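Local coordinates for protein putative transcriptional regulator, LysR family (Vibrio parahaemolyticus, PDB 3OXN) that probably regulates transcription as a DNA-binding factor, this chain being its LysR-type substrate-binding domain without the DNA-binding part, at residues 84-89 against 194-199; 116-121 against 139-144; 132-137 against 185-190. All coordinates share one frame; numbering follows the deposited sequence.

Interaction 1. Residues 84-89 against 194-199; sequences RSEILG and YSMIWH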
# COMPACT_ATOMS: atom_id res chain seq x y z
N ARG A 84 -19.20 -8.07 14.04
CA ARG A 84 -19.78 -6.76 14.26
C ARG A 84 -19.37 -5.79 13.16
O ARG A 84 -18.25 -5.84 12.63
CB ARG A 84 -19.35 -6.25 15.63
CG ARG A 84 -19.55 -7.30 16.68
CD ARG A 84 -21.01 -7.52 16.85
NE ARG A 84 -21.65 -6.22 16.70
CZ ARG A 84 -22.82 -5.87 17.25
NH1 ARG A 84 -23.49 -6.75 17.99
NH2 ARG A 84 -23.30 -4.65 17.03
N SER A 85 -20.28 -4.92 12.78
CA SER A 85 -19.97 -4.02 11.68
C SER A 85 -20.84 -2.80 11.77
O SER A 85 -21.99 -2.89 12.20
CB SER A 85 -20.21 -4.73 10.35
OG SER A 85 -21.54 -5.19 10.28
N GLU A 86 -20.30 -1.67 11.36
CA GLU A 86 -21.11 -0.47 11.21
C GLU A 86 -20.60 0.28 9.98
O GLU A 86 -19.40 0.28 9.72
CB GLU A 86 -21.01 0.39 12.47
CG GLU A 86 -20.03 1.54 12.35
CD GLU A 86 -20.17 2.54 13.49
OE1 GLU A 86 -20.14 2.11 14.67
OE2 GLU A 86 -20.30 3.76 13.21
N ILE A 87 -21.49 0.90 9.20
CA ILE A 87 -21.04 1.70 8.06
C ILE A 87 -20.34 2.96 8.55
O ILE A 87 -20.73 3.54 9.56
CB ILE A 87 -22.17 2.07 7.10
CG1 ILE A 87 -22.88 0.82 6.62
CG2 ILE A 87 -21.64 2.84 5.93
CD1 ILE A 87 -23.88 1.06 5.52
N LEU A 88 -19.29 3.36 7.86
CA LEU A 88 -18.53 4.56 8.21
C LEU A 88 -18.96 5.72 7.33
O LEU A 88 -19.16 6.83 7.82
CB LEU A 88 -17.03 4.31 8.03
CG LEU A 88 -16.30 3.53 9.10
CD1 LEU A 88 -14.87 3.40 8.67
CD2 LEU A 88 -16.35 4.24 10.44
N GLY A 89 -19.09 5.43 6.03
CA GLY A 89 -19.38 6.44 5.03
C GLY A 89 -19.32 5.95 3.59
O GLY A 89 -19.11 4.79 3.32
N TYR A 194 -17.97 2.18 2.91
CA TYR A 194 -16.93 1.58 3.73
C TYR A 194 -17.47 1.39 5.14
O TYR A 194 -18.49 1.98 5.50
CB TYR A 194 -15.70 2.48 3.79
CG TYR A 194 -14.48 1.93 3.09
CD1 TYR A 194 -14.55 1.49 1.78
CD2 TYR A 194 -13.25 1.88 3.75
CE1 TYR A 194 -13.43 1.00 1.13
CE2 TYR A 194 -12.11 1.40 3.11
CZ TYR A 194 -12.20 0.96 1.79
OH TYR A 194 -11.09 0.47 1.14
N SER A 195 -16.77 0.58 5.92
CA SER A 195 -17.20 0.20 7.26
C SER A 195 -16.07 -0.26 8.18
O SER A 195 -14.95 -0.46 7.75
CB SER A 195 -18.30 -0.89 7.20
OG SER A 195 -18.35 -1.50 5.93
N MSE A 196 -16.38 -0.35 9.47
CA MSE A 196 -15.49 -0.98 10.43
C MSE A 196 -16.03 -2.37 10.63
O MSE A 196 -17.24 -2.58 10.58
CB MSE A 196 -15.53 -0.26 11.75
CG MSE A 196 -14.85 1.08 11.75
SE MSE A 196 -15.05 1.90 13.54
CE MSE A 196 -17.00 1.89 13.69
N ILE A 197 -15.14 -3.33 10.84
CA ILE A 197 -15.57 -4.68 11.14
C ILE A 197 -14.78 -5.19 12.32
O ILE A 197 -13.57 -4.98 12.39
CB ILE A 197 -15.37 -5.63 9.93
CG1 ILE A 197 -15.68 -4.90 8.61
CG2 ILE A 197 -16.20 -6.90 10.10
CD1 ILE A 197 -17.15 -4.77 8.31
N TRP A 198 -15.45 -5.87 13.24
CA TRP A 198 -14.76 -6.45 14.38
C TRP A 198 -15.44 -7.70 14.93
O TRP A 198 -16.61 -7.95 14.68
CB TRP A 198 -14.55 -5.41 15.50
CG TRP A 198 -15.82 -4.92 16.11
CD1 TRP A 198 -16.41 -5.38 17.23
CD2 TRP A 198 -16.66 -3.86 15.62
NE1 TRP A 198 -17.56 -4.69 17.48
CE2 TRP A 198 -17.74 -3.75 16.50
CE3 TRP A 198 -16.60 -3.00 14.52
CZ2 TRP A 198 -18.76 -2.82 16.32
CZ3 TRP A 198 -17.62 -2.07 14.34
CH2 TRP A 198 -18.68 -1.99 15.24
N HIS A 199 -14.67 -8.46 15.70
CA HIS A 199 -15.16 -9.66 16.37
C HIS A 199 -16.04 -9.30 17.58
O HIS A 199 -15.77 -8.33 18.28
CB HIS A 199 -13.97 -10.51 16.82
CG HIS A 199 -14.28 -11.96 17.03
ND1 HIS A 199 -14.82 -12.45 18.21
CD2 HIS A 199 -14.09 -13.04 16.24
CE1 HIS A 199 -14.96 -13.76 18.12
NE2 HIS A 199 -14.52 -14.15 16.94
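In Trp-198, chi1 of 65° sets CG between the backbone N and the carbonyl carbon, and one face of the indole meets CB of Arg-84, displaced toward the rim near NE1, in a CH-pi contact. Tryptophan suits this place by offering a flat face to a methylene, and arginine by its aliphatic root, because its chain then bends away to bring NE to a salt bridge with Glu-203. Selenomethionine Met-196 is extended as far as its selenium and then turns (chi3 -57°), so that CE comes to rest beside the carboxylate of Glu-86. The two side chains run side by side, and Leu-88 crosses the same residue at about a right angle, its CD2 lying 3.7 Å from Met-196 CG.

Beneath these side chains the strands 84-89 and 194-199 run antiparallel. Trp-198 N bonds to Arg-84 O at 2.9 Å, a nearly straight bond, whereas the reverse bond from Arg-84 N to Trp-198 O is weak. Glu-86 and Met-196 exchange another pair, with Met-196 N 3.1 Å from Glu-86 O. At the far end Leu-88 and Gly-89 both face Tyr-194, a classic beta bulge: Leu-88 N reaches Tyr-194 O at 2.8 Å, and Tyr-194 N reaches Gly-89 O at 2.9 Å.

Within this chain, strand 83-89 is outermost on its side of one of the two mixed sheets of this periplasmic-binding-protein-like domain. Helix 206-227 packs on apolar Leu-88 and Met-196 and on charged Glu-86, which touches Arg-216; its Arg-212 makes a cation-pi contact with Trp-198. Backbone bonding thus fixes the edge strand, while Glu-203, salt-bridged to Arg-84 and weakly bonded to Trp-198 NE1, would partly balance the positive charge gathered round the indole.

Interaction 2. Residues 116-121 against 139-144; sequences HPHAMI and PQRKMV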
# COMPACT_ATOMS: atom_id res chain seq x y z
N HIS A 116 -9.49 4.99 -24.04
CA HIS A 116 -8.16 5.22 -23.48
C HIS A 116 -7.72 4.09 -22.56
O HIS A 116 -8.56 3.39 -21.99
CB HIS A 116 -8.12 6.56 -22.73
CG HIS A 116 -8.10 7.76 -23.62
ND1 HIS A 116 -6.93 8.40 -23.98
CD2 HIS A 116 -9.10 8.45 -24.21
CE1 HIS A 116 -7.21 9.43 -24.75
NE2 HIS A 116 -8.52 9.49 -24.91
N PRO A 117 -6.39 3.92 -22.40
CA PRO A 117 -5.84 2.90 -21.49
C PRO A 117 -6.22 3.27 -20.07
O PRO A 117 -6.14 4.44 -19.71
CB PRO A 117 -4.32 3.06 -21.65
CG PRO A 117 -4.11 4.10 -22.69
CD PRO A 117 -5.36 4.85 -22.87
N HIS A 118 -6.63 2.29 -19.28
CA HIS A 118 -7.09 2.55 -17.93
C HIS A 118 -6.12 1.98 -16.91
O HIS A 118 -5.66 0.85 -17.06
CB HIS A 118 -8.48 1.92 -17.70
CG HIS A 118 -9.60 2.67 -18.35
ND1 HIS A 118 -9.75 2.75 -19.72
CD2 HIS A 118 -10.66 3.33 -17.82
CE1 HIS A 118 -10.84 3.45 -20.00
NE2 HIS A 118 -11.41 3.81 -18.87
N ALA A 119 -5.80 2.78 -15.89
CA ALA A 119 -5.02 2.31 -14.74
C ALA A 119 -5.88 2.34 -13.48
O ALA A 119 -6.31 3.40 -13.05
CB ALA A 119 -3.78 3.15 -14.56
N MSE A 120 -6.14 1.17 -12.89
CA MSE A 120 -7.07 1.11 -11.76
C MSE A 120 -6.40 1.00 -10.41
O MSE A 120 -5.88 -0.06 -10.06
CB MSE A 120 -8.03 -0.05 -11.93
CG MSE A 120 -9.03 -0.13 -10.80
SE MSE A 120 -10.58 -1.22 -11.26
CE MSE A 120 -10.93 -0.56 -13.08
N ILE A 121 -6.44 2.07 -9.64
CA ILE A 121 -5.68 2.11 -8.40
C ILE A 121 -6.56 1.96 -7.17
O ILE A 121 -7.69 2.42 -7.18
CB ILE A 121 -4.86 3.41 -8.33
CG1 ILE A 121 -3.63 3.28 -9.21
CG2 ILE A 121 -4.47 3.74 -6.90
CD1 ILE A 121 -2.90 1.98 -8.96
N PRO A 139 -18.68 -1.24 -24.54
CA PRO A 139 -17.46 -1.86 -25.06
C PRO A 139 -16.50 -2.16 -23.92
O PRO A 139 -16.61 -1.57 -22.84
CB PRO A 139 -16.88 -0.76 -25.95
CG PRO A 139 -18.10 -0.11 -26.49
CD PRO A 139 -19.09 -0.10 -25.37
N GLN A 140 -15.58 -3.07 -24.15
CA GLN A 140 -14.52 -3.33 -23.20
C GLN A 140 -13.59 -2.11 -23.18
O GLN A 140 -13.34 -1.50 -24.23
CB GLN A 140 -13.74 -4.55 -23.68
CG GLN A 140 -13.61 -5.69 -22.70
CD GLN A 140 -13.34 -7.00 -23.44
OE1 GLN A 140 -14.25 -7.56 -24.07
NE2 GLN A 140 -12.09 -7.48 -23.39
N ARG A 141 -13.06 -1.72 -22.03
CA ARG A 141 -11.95 -0.79 -22.06
C ARG A 141 -10.66 -1.58 -21.92
O ARG A 141 -10.68 -2.74 -21.54
CB ARG A 141 -12.10 0.29 -20.99
CG ARG A 141 -11.83 -0.17 -19.60
CD ARG A 141 -12.49 0.76 -18.61
NE ARG A 141 -12.58 0.17 -17.28
CZ ARG A 141 -13.35 -0.88 -16.99
NH1 ARG A 141 -14.08 -1.46 -17.94
NH2 ARG A 141 -13.38 -1.35 -15.75
N LYS A 142 -9.53 -0.97 -22.25
CA LYS A 142 -8.24 -1.60 -22.04
C LYS A 142 -7.73 -1.24 -20.65
O LYS A 142 -7.46 -0.08 -20.35
CB LYS A 142 -7.23 -1.19 -23.12
CG LYS A 142 -7.32 0.30 -23.53
CD LYS A 142 -6.58 0.67 -24.85
CE LYS A 142 -6.65 2.19 -25.12
NZ LYS A 142 -6.20 2.64 -26.48
N MSE A 143 -7.64 -2.24 -19.79
CA MSE A 143 -7.13 -2.10 -18.44
C MSE A 143 -5.63 -2.37 -18.40
O MSE A 143 -5.20 -3.49 -18.13
CB MSE A 143 -7.84 -3.11 -17.56
CG MSE A 143 -9.05 -2.56 -16.83
SE MSE A 143 -8.38 -1.94 -15.11
CE MSE A 143 -7.45 -3.58 -14.56
N VAL A 144 -4.83 -1.35 -18.66
CA VAL A 144 -3.39 -1.52 -18.80
C VAL A 144 -2.66 -1.74 -17.46
O VAL A 144 -1.57 -2.32 -17.42
CB VAL A 144 -2.79 -0.31 -19.53
CG1 VAL A 144 -1.43 0.04 -19.00
CG2 VAL A 144 -2.74 -0.57 -21.02
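Arg-141 reaches across His-118 with nearly its whole length. Its CB lies 3.5 Å from CE1 of the imidazole, and CG, set between the backbone N and the carbonyl carbon (chi1 74°), lies 3.6 Å from ND1. CD comes next, over the centre of the ring face in a CH-pi contact. Beyond it NE passes 3.7 Å from CD2. The guanidinium stands almost perpendicular to the ring, with CD2 of His-118 at its edge and in its plane. At the tip, NH2 meets CE of Met-120 at 3.7 Å and forms a salt bridge with Glu-132. A long chain with a methylene middle and a charged end suits a path that crosses an aromatic face before reaching a carboxylate. The nearby guanidinium would probably disfavour a second positive charge on the imidazole.

The two segments belong to a beta-alpha-beta unit, in which helix 125-134 links strand 117-120 to its parallel neighbour 142-146, the outermost strand of the sheet on that side within this chain. The pairing of the two strands is loose here. His-118 N bonds to Lys-142 O at 2.7 Å, while the return bond from Val-144 N to His-118 O is weak.

Lys-142 lies beside Pro-117 and brings its CE methylene to the proline ring, and on the other face of the sheet the selenomethionines meet, Met-120 CE 3.5 Å from Met-143 SE. Met-143 O accepts a hydrogen bond from Ser-49 OG of the second subunit, and Val-144, through its O to Tyr-42 OH and through backbone hydrogen bonds, joins that same subunit.

Interaction 3. Residues 132-137 against 185-190; sequences EQALID and LPFQFT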
# COMPACT_ATOMS: atom_id res chain seq x y z
N GLU A 132 -17.55 -2.74 -13.04
CA GLU A 132 -17.62 -3.62 -14.18
C GLU A 132 -19.08 -3.83 -14.50
O GLU A 132 -19.48 -3.91 -15.67
CB GLU A 132 -16.94 -4.94 -13.85
CG GLU A 132 -15.86 -5.31 -14.83
CD GLU A 132 -14.60 -4.48 -14.66
OE1 GLU A 132 -13.49 -5.06 -14.62
OE2 GLU A 132 -14.73 -3.24 -14.54
N GLN A 133 -19.89 -3.87 -13.45
CA GLN A 133 -21.32 -4.12 -13.56
C GLN A 133 -22.09 -2.87 -13.99
O GLN A 133 -23.24 -2.95 -14.46
CB GLN A 133 -21.84 -4.66 -12.23
CG GLN A 133 -23.27 -5.11 -12.29
CD GLN A 133 -23.61 -5.83 -13.59
OE1 GLN A 133 -24.68 -5.60 -14.15
NE2 GLN A 133 -22.71 -6.70 -14.07
N ALA A 134 -21.46 -1.71 -13.83
CA ALA A 134 -22.05 -0.43 -14.21
C ALA A 134 -21.71 -0.16 -15.66
O ALA A 134 -22.44 0.52 -16.37
CB ALA A 134 -21.50 0.67 -13.33
N LEU A 135 -20.57 -0.71 -16.07
CA LEU A 135 -20.12 -0.63 -17.45
C LEU A 135 -20.47 -1.90 -18.22
O LEU A 135 -19.88 -2.16 -19.26
CB LEU A 135 -18.61 -0.40 -17.48
CG LEU A 135 -18.09 0.98 -17.85
CD1 LEU A 135 -19.08 2.04 -17.52
CD2 LEU A 135 -16.76 1.24 -17.16
N ILE A 136 -21.44 -2.66 -17.72
CA ILE A 136 -21.74 -4.00 -18.25
C ILE A 136 -22.26 -4.02 -19.69
O ILE A 136 -22.12 -5.03 -20.37
CB ILE A 136 -22.71 -4.79 -17.34
CG1 ILE A 136 -22.60 -6.29 -17.61
CG2 ILE A 136 -24.14 -4.37 -17.55
CD1 ILE A 136 -21.33 -6.92 -17.15
N ASP A 137 -22.84 -2.92 -20.15
CA ASP A 137 -23.42 -2.85 -21.50
C ASP A 137 -22.55 -2.07 -22.47
O ASP A 137 -23.01 -1.70 -23.55
CB ASP A 137 -24.81 -2.20 -21.47
CG ASP A 137 -25.87 -3.06 -20.78
OD1 ASP A 137 -25.83 -4.31 -20.96
OD2 ASP A 137 -26.75 -2.49 -20.09
N LEU A 185 -16.58 10.16 -13.27
CA LEU A 185 -16.86 8.98 -14.07
C LEU A 185 -17.95 9.33 -15.06
O LEU A 185 -19.03 9.77 -14.64
CB LEU A 185 -17.37 7.86 -13.18
CG LEU A 185 -16.35 7.14 -12.31
CD1 LEU A 185 -17.10 6.17 -11.42
CD2 LEU A 185 -15.33 6.44 -13.18
N PRO A 186 -17.70 9.13 -16.36
CA PRO A 186 -18.63 9.51 -17.42
C PRO A 186 -19.83 8.59 -17.44
O PRO A 186 -20.39 8.36 -18.51
CB PRO A 186 -17.83 9.30 -18.70
CG PRO A 186 -16.46 8.93 -18.28
CD PRO A 186 -16.57 8.37 -16.91
N PHE A 187 -20.19 8.05 -16.28
CA PHE A 187 -21.39 7.23 -16.18
C PHE A 187 -22.01 7.29 -14.80
O PHE A 187 -21.44 7.84 -13.86
CB PHE A 187 -21.14 5.78 -16.62
CG PHE A 187 -20.02 5.10 -15.89
CD1 PHE A 187 -20.25 4.45 -14.69
CD2 PHE A 187 -18.74 5.10 -16.41
CE1 PHE A 187 -19.21 3.79 -14.02
CE2 PHE A 187 -17.69 4.44 -15.75
CZ PHE A 187 -17.93 3.80 -14.56
N GLN A 188 -23.21 6.73 -14.69
CA GLN A 188 -23.91 6.70 -13.42
C GLN A 188 -23.29 5.59 -12.62
O GLN A 188 -23.25 4.44 -13.06
CB GLN A 188 -25.40 6.43 -13.61
CG GLN A 188 -26.24 6.74 -12.36
CD GLN A 188 -27.39 5.76 -12.16
OE1 GLN A 188 -27.98 5.25 -13.13
NE2 GLN A 188 -27.73 5.48 -10.90
N PHE A 189 -22.78 5.95 -11.44
CA PHE A 189 -22.16 4.99 -10.54
C PHE A 189 -22.49 5.45 -9.13
O PHE A 189 -22.23 6.60 -8.76
CB PHE A 189 -20.65 4.94 -10.74
CG PHE A 189 -19.95 3.94 -9.86
CD1 PHE A 189 -19.97 2.59 -10.17
CD2 PHE A 189 -19.26 4.36 -8.73
CE1 PHE A 189 -19.35 1.68 -9.36
CE2 PHE A 189 -18.62 3.45 -7.91
CZ PHE A 189 -18.67 2.10 -8.23
N THR A 190 -23.07 4.55 -8.35
CA THR A 190 -23.62 4.91 -7.06
C THR A 190 -22.66 4.52 -5.93
O THR A 190 -22.39 3.34 -5.71
CB THR A 190 -25.02 4.26 -6.86
OG1 THR A 190 -25.80 4.42 -8.06
CG2 THR A 190 -25.75 4.90 -5.69
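Phe-187 has a leucine on each face of its ring. Leu-135 places CD1 over one face, displaced toward the rim at CD2 and CE2 of Phe-187, and on the opposite face CB of Leu-185, from the same segment as the ring, stands 4.2 Å above the ring plane, over its centre. Phe-189 is approached at its edge, where CB of Ala-134 lies near the ring plane, 4.0 Å from CD1. The same methyl also meets Phe-187 CE1 at 3.9 Å, from an oblique direction, and so it bridges the two aromatic rings.

In this two-lobed, periplasmic-binding-protein-like fold, the loop 185-190 is part of the connection that leaves strand 180-183 of one sheet and enters strand 194-199 of the other. It packs here against the last part of helix 125-134 and the residues after it. The contact is small and apolar, with no hydrogen bonds between the segments.

Alanine brings its segment near the loop with a single methyl, which can touch both rings at once. Leucine is branched, which lets both methyls touch the phenyl ring; its chain crosses that ring at about a right angle. Phe-187, its CG set between the backbone N and the carbonyl carbon (chi1 55°), offers a flat face to CD1 of Leu-135.

Other apolar groups extend the cluster. Phe-187 and Phe-189 also touch Ile-131 of helix 125-134, Phe-189 touches Val-93 of strand 93-98, and Leu-135 packs on Tyr-113 of helix 110-114. The second methyl of Leu-135, CD2, lies 3.6 Å from CE2 and 3.8 Å from CZ of Phe-187.

In the fold
Interactions 2 and 3 are neighbours in one lobe, their centres about 13 Å apart; helix 125-134, whose last part belongs to interaction 3, connects the two strands of interaction 2. They touch directly: Arg-141 NH2 of interaction 2 forms a salt bridge with Glu-132 OE2 of interaction 3 at 2.6 Å, and Arg-141 NH1 packs on Leu-135 CD2. Interaction 1 lies in the sheet of the other lobe, its centre about 31 Å from that of interaction 2 and about 25 Å from that of interaction 3. Residues 185-190 nevertheless lead by a short connection to strand 194-199. In LysR relatives, effectors bind between such lobes; none of these contacts is known to form that pocket.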